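Local coordinates for YARHG domain-containing protein (Legionella pneumophila subsp. pneumophila, PDB 4G2A) that is of unknown function, though it is a putative nutrient-binding protein that joins a DUF4424 region to a C-terminal YARHG domain, at residues W44-N49 and Y143-T148; F66-N71 and G88-Y93; S256-L261 and S316-A321. All coordinates share one frame; numbering follows the deposited sequence.

Interaction 1. Residues W44-N49 and Y143-T148; sequences WHYNCN and YSTGAT
Trp44 and Tyr46 pair with Thr145 and Tyr143 as antiparallel beta neighbours, joining strand 43-54 to strand 136-150. Four backbone hydrogen bonds hold the two hydrogen-bonded pairs; the shortest runs from Tyr46 N to Tyr143 O, 2.9 Å, and Ser144 CA adds a CA-H...O contact to Trp44 O at 3.2 Å. Aromatic packing fills the face carrying Trp44, Tyr46, Tyr143 and Thr145. Tyr143 CG, between its backbone N and carbonyl carbon (chi1 56°), sits where the ring can lie against Tyr46. The two planes lie at 11° but are slid apart, with Tyr143 CE2 over the rim of one Tyr46 face, 3.6 Å from Tyr46 CG. Tyr46 CB in turn makes a CH-pi contact with the Tyr143 ring. Thr145 OG1 meets the Tyr46 edge at CE1, 3.4 Å away, while hydrogen-bonding Gly146 O. Beyond Gly146, a water accepts from Trp44 NE1 (3.0 Å) and donates to Thr148 O (2.9 Å). On the other face, His45 turns its CD2 edge to Tyr143 O, and its NE2 hydrogen-bonds Asp142 OD1. The indole N-H, in a largely apolar setting, thus has its polar need met by water where the strand pairing stops.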
ATOM      1  N   TRP A  44       6.473   2.771  -0.746  1.00 24.74           N
ATOM      2  CA  TRP A  44       6.522   1.322  -0.732  1.00 25.34           C
ATOM      3  C   TRP A  44       7.680   0.877  -1.616  1.00 29.92           C
ATOM      4  O   TRP A  44       7.831   1.373  -2.741  1.00 28.24           O
ATOM      5  CB  TRP A  44       5.200   0.703  -1.204  1.00 23.17           C
ATOM      6  CG  TRP A  44       4.052   0.950  -0.277  1.00 23.23           C
ATOM      7  CD1 TRP A  44       3.044   1.847  -0.449  1.00 25.42           C
ATOM      8  CD2 TRP A  44       3.779   0.269   0.956  1.00 23.22           C
ATOM      9  NE1 TRP A  44       2.176   1.792   0.609  1.00 25.01           N
ATOM     10  CE2 TRP A  44       2.594   0.820   1.484  1.00 26.39           C
ATOM     11  CE3 TRP A  44       4.399  -0.789   1.647  1.00 24.98           C
ATOM     12  CZ2 TRP A  44       2.011   0.354   2.668  1.00 25.88           C
ATOM     13  CZ3 TRP A  44       3.847  -1.221   2.850  1.00 26.56           C
ATOM     14  CH2 TRP A  44       2.653  -0.670   3.334  1.00 26.83           C
ATOM     15  N   HIS A  45       8.500  -0.044  -1.096  1.00 28.15           N
ATOM     16  CA  HIS A  45       9.642  -0.629  -1.795  1.00 28.12           C
ATOM     17  C   HIS A  45       9.334  -2.085  -2.094  1.00 28.92           C
ATOM     18  O   HIS A  45       9.089  -2.873  -1.189  1.00 28.15           O
ATOM     19  CB  HIS A  45      10.925  -0.473  -0.964  1.00 30.69           C
ATOM     20  CG  HIS A  45      12.161  -0.974  -1.644  1.00 35.22           C
ATOM     21  ND1 HIS A  45      13.235  -1.449  -0.915  1.00 38.20           N
ATOM     22  CD2 HIS A  45      12.449  -1.079  -2.963  1.00 36.85           C
ATOM     23  CE1 HIS A  45      14.140  -1.812  -1.807  1.00 38.02           C
ATOM     24  NE2 HIS A  45      13.709  -1.609  -3.051  1.00 37.63           N
ATOM     25  N   TYR A  46       9.327  -2.424  -3.375  1.00 24.94           N
ATOM     26  CA  TYR A  46       9.003  -3.753  -3.878  1.00 24.07           C
ATOM     27  C   TYR A  46      10.242  -4.518  -4.283  1.00 27.53           C
ATOM     28  O   TYR A  46      11.004  -4.038  -5.128  1.00 26.93           O
ATOM     29  CB  TYR A  46       8.069  -3.652  -5.103  1.00 24.93           C
ATOM     30  CG  TYR A  46       6.753  -2.941  -4.871  1.00 26.20           C
ATOM     31  CD1 TYR A  46       6.704  -1.555  -4.718  1.00 28.56           C
ATOM     32  CD2 TYR A  46       5.548  -3.626  -4.956  1.00 26.56           C
ATOM     33  CE1 TYR A  46       5.489  -0.888  -4.550  1.00 30.05           C
ATOM     34  CE2 TYR A  46       4.330  -2.971  -4.801  1.00 27.90           C
ATOM     35  CZ  TYR A  46       4.304  -1.602  -4.592  1.00 35.49           C
ATOM     36  OH  TYR A  46       3.093  -0.973  -4.428  1.00 38.31           O
ATOM     37  N   ASN A  47      10.457  -5.702  -3.676  1.00 23.99           N
ATOM     38  CA  ASN A  47      11.517  -6.622  -4.083  1.00 25.64           C
ATOM     39  C   ASN A  47      10.786  -7.879  -4.529  1.00 32.30           C
ATOM     40  O   ASN A  47      10.154  -8.552  -3.709  1.00 32.35           O
ATOM     41  CB  ASN A  47      12.531  -6.875  -2.990  1.00 26.97           C
ATOM     42  CG  ASN A  47      13.367  -5.684  -2.637  1.00 44.34           C
ATOM     43  OD1 ASN A  47      13.060  -4.944  -1.702  1.00 39.08           O
ATOM     44  ND2 ASN A  47      14.512  -5.552  -3.284  1.00 38.58           N
ATOM     45  N   CYS A  48      10.749  -8.121  -5.838  1.00 30.27           N
ATOM     46  CA  CYS A  48       9.975  -9.229  -6.384  1.00 30.87           C
ATOM     47  C   CYS A  48      10.845 -10.207  -7.120  1.00 31.66           C
ATOM     48  O   CYS A  48      11.575  -9.820  -8.013  1.00 30.86           O
ATOM     49  CB  CYS A  48       8.861  -8.719  -7.294  1.00 31.95           C
ATOM     50  SG  CYS A  48       7.928  -7.314  -6.637  1.00 36.25           S
ATOM     51  N   ASN A  49      10.693 -11.485  -6.807  1.00 27.17           N
ATOM     52  CA  ASN A  49      11.381 -12.539  -7.502  1.00 27.61           C
ATOM     53  C   ASN A  49      10.342 -13.395  -8.177  1.00 30.85           C
ATOM     54  O   ASN A  49       9.239 -13.532  -7.657  1.00 30.04           O
ATOM     55  CB  ASN A  49      12.314 -13.357  -6.583  1.00 27.88           C
ATOM     56  CG  ASN A  49      13.397 -14.020  -7.403  1.00 37.93           C
ATOM     57  OD1 ASN A  49      14.410 -13.402  -7.734  1.00 32.23           O
ATOM     58  ND2 ASN A  49      13.172 -15.259  -7.833  1.00 28.58           N
ATOM     59  N   TYR A 143      11.945  -1.747  -7.305  1.00 26.01           N
ATOM     60  CA  TYR A 143      11.400  -0.429  -7.599  1.00 25.73           C
ATOM     61  C   TYR A 143      10.644   0.091  -6.371  1.00 28.66           C
ATOM     62  O   TYR A 143      10.440  -0.643  -5.403  1.00 26.67           O
ATOM     63  CB  TYR A 143      10.490  -0.457  -8.854  1.00 25.81           C
ATOM     64  CG  TYR A 143       9.349  -1.448  -8.766  1.00 26.83           C
ATOM     65  CD1 TYR A 143       9.528  -2.783  -9.120  1.00 29.07           C
ATOM     66  CD2 TYR A 143       8.073  -1.039  -8.393  1.00 25.93           C
ATOM     67  CE1 TYR A 143       8.478  -3.695  -9.051  1.00 28.45           C
ATOM     68  CE2 TYR A 143       7.013  -1.936  -8.344  1.00 26.14           C
ATOM     69  CZ  TYR A 143       7.224  -3.266  -8.659  1.00 30.05           C
ATOM     70  OH  TYR A 143       6.185  -4.151  -8.605  1.00 28.20           O
ATOM     71  N   SER A 144      10.223   1.357  -6.439  1.00 25.55           N
ATOM     72  CA  SER A 144       9.447   2.031  -5.398  1.00 24.56           C
ATOM     73  C   SER A 144       8.253   2.715  -6.003  1.00 26.03           C
ATOM     74  O   SER A 144       8.226   2.967  -7.198  1.00 24.35           O
ATOM     75  CB  SER A 144      10.309   3.066  -4.673  1.00 28.38           C
ATOM     76  OG  SER A 144      11.347   2.406  -3.972  1.00 45.12           O
ATOM     77  N   THR A 145       7.279   3.037  -5.171  1.00 23.76           N
ATOM     78  CA  THR A 145       6.080   3.803  -5.533  1.00 23.57           C
ATOM     79  C   THR A 145       5.820   4.749  -4.378  1.00 27.34           C
ATOM     80  O   THR A 145       6.457   4.611  -3.327  1.00 27.51           O
ATOM     81  CB  THR A 145       4.851   2.881  -5.798  1.00 27.03           C
ATOM     82  OG1 THR A 145       4.422   2.294  -4.571  1.00 25.59           O
ATOM     83  CG2 THR A 145       5.103   1.804  -6.849  1.00 22.60           C
ATOM     84  N   GLY A 146       4.867   5.650  -4.555  1.00 23.11           N
ATOM     85  CA  GLY A 146       4.370   6.501  -3.486  1.00 23.03           C
ATOM     86  C   GLY A 146       3.348   5.702  -2.693  1.00 29.42           C
ATOM     87  O   GLY A 146       3.010   4.560  -3.058  1.00 29.25           O
ATOM     88  N   ALA A 147       2.874   6.259  -1.574  1.00 26.45           N
ATOM     89  CA  ALA A 147       1.912   5.522  -0.778  1.00 25.81           C
ATOM     90  C   ALA A 147       0.531   6.139  -0.935  1.00 29.68           C
ATOM     91  O   ALA A 147       0.240   7.202  -0.377  1.00 29.87           O
ATOM     92  CB  ALA A 147       2.344   5.468   0.676  1.00 26.93           C
ATOM     93  N   THR A 148      -0.301   5.469  -1.751  1.00 24.94           N
ATOM     94  CA  THR A 148      -1.682   5.817  -2.057  1.00 25.00           C
ATOM     95  C   THR A 148      -2.459   6.053  -0.749  1.00 30.19           C
ATOM     96  O   THR A 148      -2.329   5.305   0.224  1.00 29.67           O
ATOM     97  CB  THR A 148      -2.311   4.708  -2.959  1.00 25.60           C
ATOM     98  OG1 THR A 148      -1.614   4.735  -4.185  1.00 24.47           O
ATOM     99  CG2 THR A 148      -3.778   4.939  -3.293  1.00 21.61           C
TER
HETATM  100  O   HOH W   1      -0.455   3.214   0.775  1.00 22.79           O

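Interaction 2. Residues F66-N71 and G88-Y93; sequences FPFPIN and GQALVY
Phe66 sets its CG anti to the backbone N (chi1 167°), the position from which the ring extends toward Val92. The two side chains meet tip to tip: the Val92 CG2 methyl lies in the plane of the ring at its edge, 3.8 Å from Phe66 CE2. Phe68 instead holds CG between its backbone N and carbonyl carbon (chi1 51°), from where the ring is directed so that CD1 and CE1 meet Ala90 CB. Phe68 CE1 comes to 3.5 Å from Ala90 CB, the methyl approaching the ring obliquely, while Phe68 CB rests against the same Val92 CG2.

Past the two phenylalanines the backbones take over. Leu91 N donates to Pro69 O over 3.0 Å, Asn71 N to Gln89 O over 2.7 Å, and Gly88 N to Asn71 O over 2.6 Å. Ile70 and Ala90 form a single bridge between these bonds, their CA atoms 4.3 Å apart, so the pairing is local and not an extended strand pair. Gly88 has a positive phi of 92°, where a CB would press on the carbonyl O of the preceding residue. Leu91 sets CG 3.8 Å from Ile70 C, with CD1 near Ile70 O and CD2 near Asn71 N and CB. The Asn71 amide is held at both ends, OD1 by Gly73 N and ND2 by Thr85 OG1.

The contact thus ties strand 60-68 and the loop residues that follow it to the loop leading from strand 76-77 to strand 95-99. Phe66 stacks on Phe95 and Phe68 meets the Tyr125 ring of strand 123-131; Leu91 and Asn71 both touch Ile77, and Arg108 of strand 102-110 bonds Gly88 O.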
ATOM      1  N   PHE A  66       6.815  -5.039 -17.857  1.00 28.19           N
ATOM      2  CA  PHE A  66       6.354  -4.621 -16.532  1.00 26.58           C
ATOM      3  C   PHE A  66       5.397  -3.440 -16.746  1.00 28.45           C
ATOM      4  O   PHE A  66       5.886  -2.355 -17.022  1.00 26.21           O
ATOM      5  CB  PHE A  66       7.505  -4.250 -15.569  1.00 27.71           C
ATOM      6  CG  PHE A  66       7.047  -3.516 -14.314  1.00 27.76           C
ATOM      7  CD1 PHE A  66       6.542  -4.216 -13.221  1.00 28.77           C
ATOM      8  CD2 PHE A  66       7.140  -2.133 -14.220  1.00 28.26           C
ATOM      9  CE1 PHE A  66       6.159  -3.543 -12.052  1.00 27.35           C
ATOM     10  CE2 PHE A  66       6.742  -1.463 -13.052  1.00 29.06           C
ATOM     11  CZ  PHE A  66       6.265  -2.178 -11.976  1.00 25.66           C
ATOM     12  N   PRO A  67       4.049  -3.632 -16.663  1.00 26.02           N
ATOM     13  CA  PRO A  67       3.124  -2.503 -16.863  1.00 25.53           C
ATOM     14  C   PRO A  67       3.033  -1.615 -15.640  1.00 28.92           C
ATOM     15  O   PRO A  67       3.211  -2.081 -14.517  1.00 30.15           O
ATOM     16  CB  PRO A  67       1.779  -3.177 -17.142  1.00 27.98           C
ATOM     17  CG  PRO A  67       1.998  -4.634 -16.986  1.00 33.15           C
ATOM     18  CD  PRO A  67       3.309  -4.860 -16.330  1.00 28.56           C
ATOM     19  N   PHE A  68       2.729  -0.341 -15.836  1.00 24.89           N
ATOM     20  CA  PHE A  68       2.655   0.566 -14.687  1.00 23.32           C
ATOM     21  C   PHE A  68       1.672   1.730 -14.915  1.00 25.21           C
ATOM     22  O   PHE A  68       1.464   2.157 -16.057  1.00 22.39           O
ATOM     23  CB  PHE A  68       4.069   1.123 -14.360  1.00 24.05           C
ATOM     24  CG  PHE A  68       4.809   1.709 -15.538  1.00 23.99           C
ATOM     25  CD1 PHE A  68       4.535   3.003 -15.986  1.00 26.72           C
ATOM     26  CD2 PHE A  68       5.793   0.988 -16.187  1.00 24.11           C
ATOM     27  CE1 PHE A  68       5.227   3.548 -17.070  1.00 26.62           C
ATOM     28  CE2 PHE A  68       6.489   1.538 -17.271  1.00 27.22           C
ATOM     29  CZ  PHE A  68       6.193   2.806 -17.715  1.00 25.23           C
ATOM     30  N   PRO A  69       1.095   2.290 -13.825  1.00 22.58           N
ATOM     31  CA  PRO A  69       0.271   3.509 -13.989  1.00 22.42           C
ATOM     32  C   PRO A  69       1.170   4.733 -14.188  1.00 27.26           C
ATOM     33  O   PRO A  69       2.353   4.711 -13.850  1.00 26.48           O
ATOM     34  CB  PRO A  69      -0.515   3.584 -12.665  1.00 23.31           C
ATOM     35  CG  PRO A  69       0.334   2.864 -11.657  1.00 25.30           C
ATOM     36  CD  PRO A  69       1.238   1.914 -12.398  1.00 21.92           C
ATOM     37  N   ILE A  70       0.624   5.800 -14.754  1.00 27.56           N
ATOM     38  CA  ILE A  70       1.397   7.029 -14.983  1.00 27.19           C
ATOM     39  C   ILE A  70       0.676   8.234 -14.410  1.00 32.41           C
ATOM     40  O   ILE A  70      -0.520   8.149 -14.089  1.00 33.97           O
ATOM     41  CB  ILE A  70       1.698   7.264 -16.478  1.00 30.14           C
ATOM     42  CG1 ILE A  70       0.407   7.465 -17.307  1.00 31.35           C
ATOM     43  CG2 ILE A  70       2.643   6.218 -17.053  1.00 28.98           C
ATOM     44  CD1 ILE A  70       0.571   8.433 -18.518  1.00 36.11           C
ATOM     45  N   ASN A  71       1.381   9.378 -14.338  1.00 27.14           N
ATOM     46  CA  ASN A  71       0.742  10.628 -13.952  1.00 26.52           C
ATOM     47  C   ASN A  71       0.063  11.168 -15.210  1.00 28.55           C
ATOM     48  O   ASN A  71       0.736  11.565 -16.156  1.00 26.56           O
ATOM     49  CB  ASN A  71       1.747  11.625 -13.342  1.00 26.79           C
ATOM     50  CG  ASN A  71       1.120  12.891 -12.810  1.00 35.80           C
ATOM     51  OD1 ASN A  71      -0.014  13.279 -13.163  1.00 29.59           O
ATOM     52  ND2 ASN A  71       1.876  13.596 -11.984  1.00 23.14           N
ATOM     53  N   GLY A  88       2.816  12.294 -17.592  1.00 28.57           N
ATOM     54  CA  GLY A  88       3.494  11.353 -18.462  1.00 29.89           C
ATOM     55  C   GLY A  88       4.517  10.472 -17.789  1.00 34.60           C
ATOM     56  O   GLY A  88       5.005   9.530 -18.412  1.00 35.34           O
ATOM     57  N   GLN A  89       4.870  10.783 -16.542  1.00 30.81           N
ATOM     58  CA  GLN A  89       5.846   9.999 -15.787  1.00 30.53           C
ATOM     59  C   GLN A  89       5.214   8.822 -15.058  1.00 33.54           C
ATOM     60  O   GLN A  89       4.061   8.907 -14.585  1.00 30.86           O
ATOM     61  CB  GLN A  89       6.584  10.874 -14.784  1.00 31.99           C
ATOM     62  CG  GLN A  89       7.890  11.379 -15.346  1.00 46.39           C
ATOM     63  CD  GLN A  89       8.164  12.701 -14.753  1.00 56.21           C
ATOM     64  OE1 GLN A  89       7.790  13.734 -15.309  1.00 58.80           O
ATOM     65  NE2 GLN A  89       8.736  12.687 -13.568  1.00 43.22           N
ATOM     66  N   ALA A  90       6.004   7.729 -14.956  1.00 29.24           N
ATOM     67  CA  ALA A  90       5.627   6.497 -14.274  1.00 27.12           C
ATOM     68  C   ALA A  90       5.447   6.747 -12.786  1.00 30.61           C
ATOM     69  O   ALA A  90       6.164   7.569 -12.200  1.00 30.05           O
ATOM     70  CB  ALA A  90       6.700   5.446 -14.486  1.00 27.45           C
ATOM     71  N   LEU A  91       4.509   6.024 -12.168  1.00 26.27           N
ATOM     72  CA  LEU A  91       4.299   6.137 -10.724  1.00 25.27           C
ATOM     73  C   LEU A  91       5.077   4.988 -10.039  1.00 31.52           C
ATOM     74  O   LEU A  91       4.688   4.473  -8.993  1.00 32.65           O
ATOM     75  CB  LEU A  91       2.790   6.161 -10.378  1.00 23.90           C
ATOM     76  CG  LEU A  91       1.969   7.369 -10.937  1.00 26.67           C
ATOM     77  CD1 LEU A  91       0.522   7.260 -10.534  1.00 26.36           C
ATOM     78  CD2 LEU A  91       2.497   8.681 -10.446  1.00 26.10           C
ATOM     79  N   VAL A  92       6.217   4.645 -10.656  1.00 27.83           N
ATOM     80  CA  VAL A  92       7.214   3.633 -10.320  1.00 27.80           C
ATOM     81  C   VAL A  92       8.563   4.357 -10.377  1.00 29.62           C
ATOM     82  O   VAL A  92       8.804   5.148 -11.279  1.00 29.22           O
ATOM     83  CB  VAL A  92       7.115   2.392 -11.286  1.00 32.61           C
ATOM     84  CG1 VAL A  92       8.377   1.536 -11.261  1.00 32.52           C
ATOM     85  CG2 VAL A  92       5.904   1.543 -10.951  1.00 32.06           C
ATOM     86  N   TYR A  93       9.420   4.124  -9.384  1.00 25.99           N
ATOM     87  CA  TYR A  93      10.684   4.826  -9.284  1.00 25.28           C
ATOM     88  C   TYR A  93      11.826   3.864  -9.211  1.00 31.42           C
ATOM     89  O   TYR A  93      11.769   2.898  -8.450  1.00 32.14           O
ATOM     90  CB  TYR A  93      10.672   5.743  -8.032  1.00 24.48           C
ATOM     91  CG  TYR A  93       9.502   6.688  -8.041  1.00 24.33           C
ATOM     92  CD1 TYR A  93       9.518   7.838  -8.823  1.00 26.82           C
ATOM     93  CD2 TYR A  93       8.332   6.386  -7.353  1.00 23.91           C
ATOM     94  CE1 TYR A  93       8.416   8.685  -8.890  1.00 27.22           C
ATOM     95  CE2 TYR A  93       7.212   7.211  -7.436  1.00 24.50           C
ATOM     96  CZ  TYR A  93       7.267   8.369  -8.194  1.00 32.06           C
ATOM     97  OH  TYR A  93       6.185   9.201  -8.284  1.00 34.91           O
TER

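Interaction 3. Residues S256-L261 and S316-A321; sequences SKLARL and SMINQA
Leu258 carries this contact, pointing from helix 254-259 at the last turn of helix 309-321. Its CB lies 3.6 Å from Ala321 CB, the closest approach between the segments, and the small alanine lets the backbones come near, with Ala259 CA and Ala321 CA 5.5 Å apart. The leucine CG stands anti to the carbonyl carbon, beside the backbone N (chi1 -77°). Farther out the two methyls part: Leu258 CD1 reaches CB of Met317, present as selenomethionine, at 3.8 Å, and CD2 reaches Ile318 CG1 at 4.0 Å. Leu258 crosses both of these side chains at about a right angle. Met317 touches by its CB; beyond it the extended chain leaves 256-261 and runs on against Ala254, Leu255 and Leu249.

Both helices belong to the all-helical YARHG domain, and the contact brings the chain's final helix back onto an early one. Leu258 also touches Leu269 of helix 263-275 and Trp248 of helix 236-250, while Ile318 packs on Leu266 and Arg270; the leucine therefore sits in the small apolar core shared by four helices.

Away from this core the packing thins. Exposed Ala259 makes its contact through CB, 4.0 Å from Ala321 O. The exposed Gln320, which also touches Leu255, makes weak hydrogen bonds from NE2 to Ser316 O and OG. Exposed Arg260 pairs with Asp253 and a sulfate ion.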
ATOM      1  N   SER A 256     -23.254  21.500  19.752  1.00 44.42           N
ATOM      2  CA  SER A 256     -24.357  20.776  20.392  1.00 47.85           C
ATOM      3  C   SER A 256     -23.979  19.312  20.631  1.00 52.35           C
ATOM      4  O   SER A 256     -24.233  18.786  21.710  1.00 53.04           O
ATOM      5  CB  SER A 256     -25.618  20.850  19.530  1.00 55.85           C
ATOM      6  OG  SER A 256     -25.929  22.186  19.166  1.00 67.73           O
ATOM      7  N   LYS A 257     -23.355  18.670  19.622  1.00 49.35           N
ATOM      8  CA  LYS A 257     -22.898  17.280  19.650  1.00 49.25           C
ATOM      9  C   LYS A 257     -21.740  17.102  20.673  1.00 51.21           C
ATOM     10  O   LYS A 257     -21.756  16.118  21.420  1.00 52.50           O
ATOM     11  CB  LYS A 257     -22.480  16.837  18.234  1.00 50.80           C
ATOM     12  CG  LYS A 257     -22.674  15.360  17.946  1.00 71.01           C
ATOM     13  CD  LYS A 257     -22.408  15.045  16.477  1.00 87.09           C
ATOM     14  CE  LYS A 257     -22.272  13.561  16.210  1.00102.76           C
ATOM     15  NZ  LYS A 257     -22.160  13.258  14.756  1.00110.65           N
ATOM     16  N   LEU A 258     -20.772  18.058  20.740  1.00 43.57           N
ATOM     17  CA  LEU A 258     -19.657  17.987  21.705  1.00 41.13           C
ATOM     18  C   LEU A 258     -20.164  18.111  23.161  1.00 49.84           C
ATOM     19  O   LEU A 258     -19.627  17.456  24.055  1.00 50.22           O
ATOM     20  CB  LEU A 258     -18.592  19.074  21.446  1.00 37.86           C
ATOM     21  CG  LEU A 258     -17.599  18.906  20.306  1.00 39.54           C
ATOM     22  CD1 LEU A 258     -16.941  20.243  19.967  1.00 38.41           C
ATOM     23  CD2 LEU A 258     -16.516  17.923  20.649  1.00 38.63           C
ATOM     24  N   ALA A 259     -21.192  18.959  23.393  1.00 49.11           N
ATOM     25  CA  ALA A 259     -21.812  19.163  24.709  1.00 50.88           C
ATOM     26  C   ALA A 259     -22.523  17.884  25.208  1.00 58.24           C
ATOM     27  O   ALA A 259     -22.625  17.681  26.418  1.00 60.08           O
ATOM     28  CB  ALA A 259     -22.796  20.322  24.651  1.00 52.72           C
ATOM     29  N   ARG A 260     -22.982  17.022  24.273  1.00 55.30           N
ATOM     30  CA  ARG A 260     -23.657  15.741  24.531  1.00 57.62           C
ATOM     31  C   ARG A 260     -22.695  14.645  25.024  1.00 59.12           C
ATOM     32  O   ARG A 260     -23.161  13.568  25.409  1.00 62.55           O
ATOM     33  CB  ARG A 260     -24.349  15.232  23.250  1.00 59.95           C
ATOM     34  CG  ARG A 260     -25.723  15.826  22.983  1.00 72.95           C
ATOM     35  CD  ARG A 260     -26.275  15.310  21.668  1.00 81.97           C
ATOM     36  NE  ARG A 260     -26.686  16.411  20.794  1.00 91.83           N
ATOM     37  CZ  ARG A 260     -26.912  16.295  19.491  1.00105.22           C
ATOM     38  NH1 ARG A 260     -26.773  15.123  18.886  1.00 92.74           N
ATOM     39  NH2 ARG A 260     -27.279  17.354  18.780  1.00 89.22           N
ATOM     40  N   LEU A 261     -21.364  14.881  24.948  1.00 49.25           N
ATOM     41  CA  LEU A 261     -20.361  13.907  25.375  1.00 46.16           C
ATOM     42  C   LEU A 261     -20.279  13.805  26.898  1.00 51.62           C
ATOM     43  O   LEU A 261     -20.401  14.825  27.581  1.00 51.74           O
ATOM     44  CB  LEU A 261     -18.978  14.289  24.822  1.00 41.77           C
ATOM     45  CG  LEU A 261     -18.747  14.194  23.307  1.00 43.17           C
ATOM     46  CD1 LEU A 261     -17.330  14.621  22.958  1.00 39.11           C
ATOM     47  CD2 LEU A 261     -19.025  12.781  22.776  1.00 44.70           C
ATOM     48  N   SER A 316     -10.597  24.647  19.989  1.00 30.77           N
ATOM     49  CA  SER A 316     -11.358  25.890  20.055  1.00 29.97           C
ATOM     50  C   SER A 316     -12.872  25.566  20.146  1.00 34.75           C
ATOM     51  O   SER A 316     -13.588  26.224  20.903  1.00 36.41           O
ATOM     52  CB  SER A 316     -11.036  26.786  18.863  1.00 28.24           C
ATOM     53  OG  SER A 316     -11.799  27.983  18.909  1.00 31.41           O
HETATM   54  N   MSE A 317     -13.333  24.532  19.421  1.00 29.57           N
HETATM   55  CA  MSE A 317     -14.727  24.064  19.437  1.00 30.63           C
HETATM   56  C   MSE A 317     -15.107  23.486  20.808  1.00 32.72           C
HETATM   57  O   MSE A 317     -16.180  23.796  21.330  1.00 32.02           O
HETATM   58  CB  MSE A 317     -14.965  23.021  18.349  1.00 33.94           C
HETATM   59  CG  MSE A 317     -15.267  23.604  16.984  1.00 43.64           C
HETATM   60 SE   MSE A 317     -15.438  22.144  15.677  0.75 54.79          SE
HETATM   61  CE  MSE A 317     -16.453  23.080  14.236  1.00 53.81           C
ATOM     62  N   ILE A 318     -14.199  22.697  21.415  1.00 29.03           N
ATOM     63  CA  ILE A 318     -14.395  22.114  22.744  1.00 29.21           C
ATOM     64  C   ILE A 318     -14.543  23.254  23.769  1.00 33.43           C
ATOM     65  O   ILE A 318     -15.467  23.222  24.586  1.00 35.08           O
ATOM     66  CB  ILE A 318     -13.266  21.094  23.100  1.00 30.79           C
ATOM     67  CG1 ILE A 318     -13.316  19.878  22.167  1.00 29.72           C
ATOM     68  CG2 ILE A 318     -13.313  20.660  24.582  1.00 31.57           C
ATOM     69  CD1 ILE A 318     -11.976  19.100  22.062  1.00 29.87           C
ATOM     70  N   ASN A 319     -13.714  24.300  23.649  1.00 29.12           N
ATOM     71  CA  ASN A 319     -13.766  25.460  24.536  1.00 29.49           C
ATOM     72  C   ASN A 319     -15.118  26.185  24.463  1.00 34.65           C
ATOM     73  O   ASN A 319     -15.614  26.654  25.490  1.00 36.50           O
ATOM     74  CB  ASN A 319     -12.618  26.440  24.243  1.00 28.18           C
ATOM     75  CG  ASN A 319     -12.531  27.567  25.240  1.00 36.14           C
ATOM     76  OD1 ASN A 319     -12.619  27.375  26.458  1.00 29.45           O
ATOM     77  ND2 ASN A 319     -12.391  28.769  24.746  1.00 27.31           N
ATOM     78  N   GLN A 320     -15.706  26.254  23.272  1.00 30.22           N
ATOM     79  CA  GLN A 320     -16.992  26.902  23.000  1.00 31.12           C
ATOM     80  C   GLN A 320     -18.180  26.006  23.319  1.00 36.89           C
ATOM     81  O   GLN A 320     -19.249  26.528  23.653  1.00 38.13           O
ATOM     82  CB  GLN A 320     -17.089  27.318  21.513  1.00 32.09           C
ATOM     83  CG  GLN A 320     -16.059  28.347  21.072  1.00 35.10           C
ATOM     84  CD  GLN A 320     -16.117  28.565  19.594  1.00 48.25           C
ATOM     85  OE1 GLN A 320     -17.135  28.991  19.038  1.00 45.12           O
ATOM     86  NE2 GLN A 320     -15.022  28.272  18.924  1.00 39.97           N
ATOM     87  N   ALA A 321     -18.037  24.676  23.142  1.00 33.74           N
ATOM     88  CA  ALA A 321     -19.143  23.736  23.387  1.00 35.58           C
ATOM     89  C   ALA A 321     -19.591  23.727  24.849  1.00 44.14           C
ATOM     90  O   ALA A 321     -20.796  23.703  25.118  1.00 47.77           O
ATOM     91  CB  ALA A 321     -18.748  22.338  22.977  1.00 35.28           C
TER

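Interactions 1 and 2 are direct neighbours, their centres 12 Å apart, with 66-71/88-93 nested along the chain inside the span closed by 44-49/143-148. Strand 136-150 meets the loop of interaction 2 through a probable hydrogen bond from Tyr93 N to Ser144 O, 2.7 Å, and Tyr143 OH lies 3.5 Å from Phe66 CE1, so the aromatic packing runs from one contact into the other. Interaction 3 stands apart in the YARHG domain: its centre is 43 Å from that of interaction 1 and 46 Å from that of interaction 2. No functional site is established; sulfates, probably from the crystallisation liquor, lie near His45 and at Arg260.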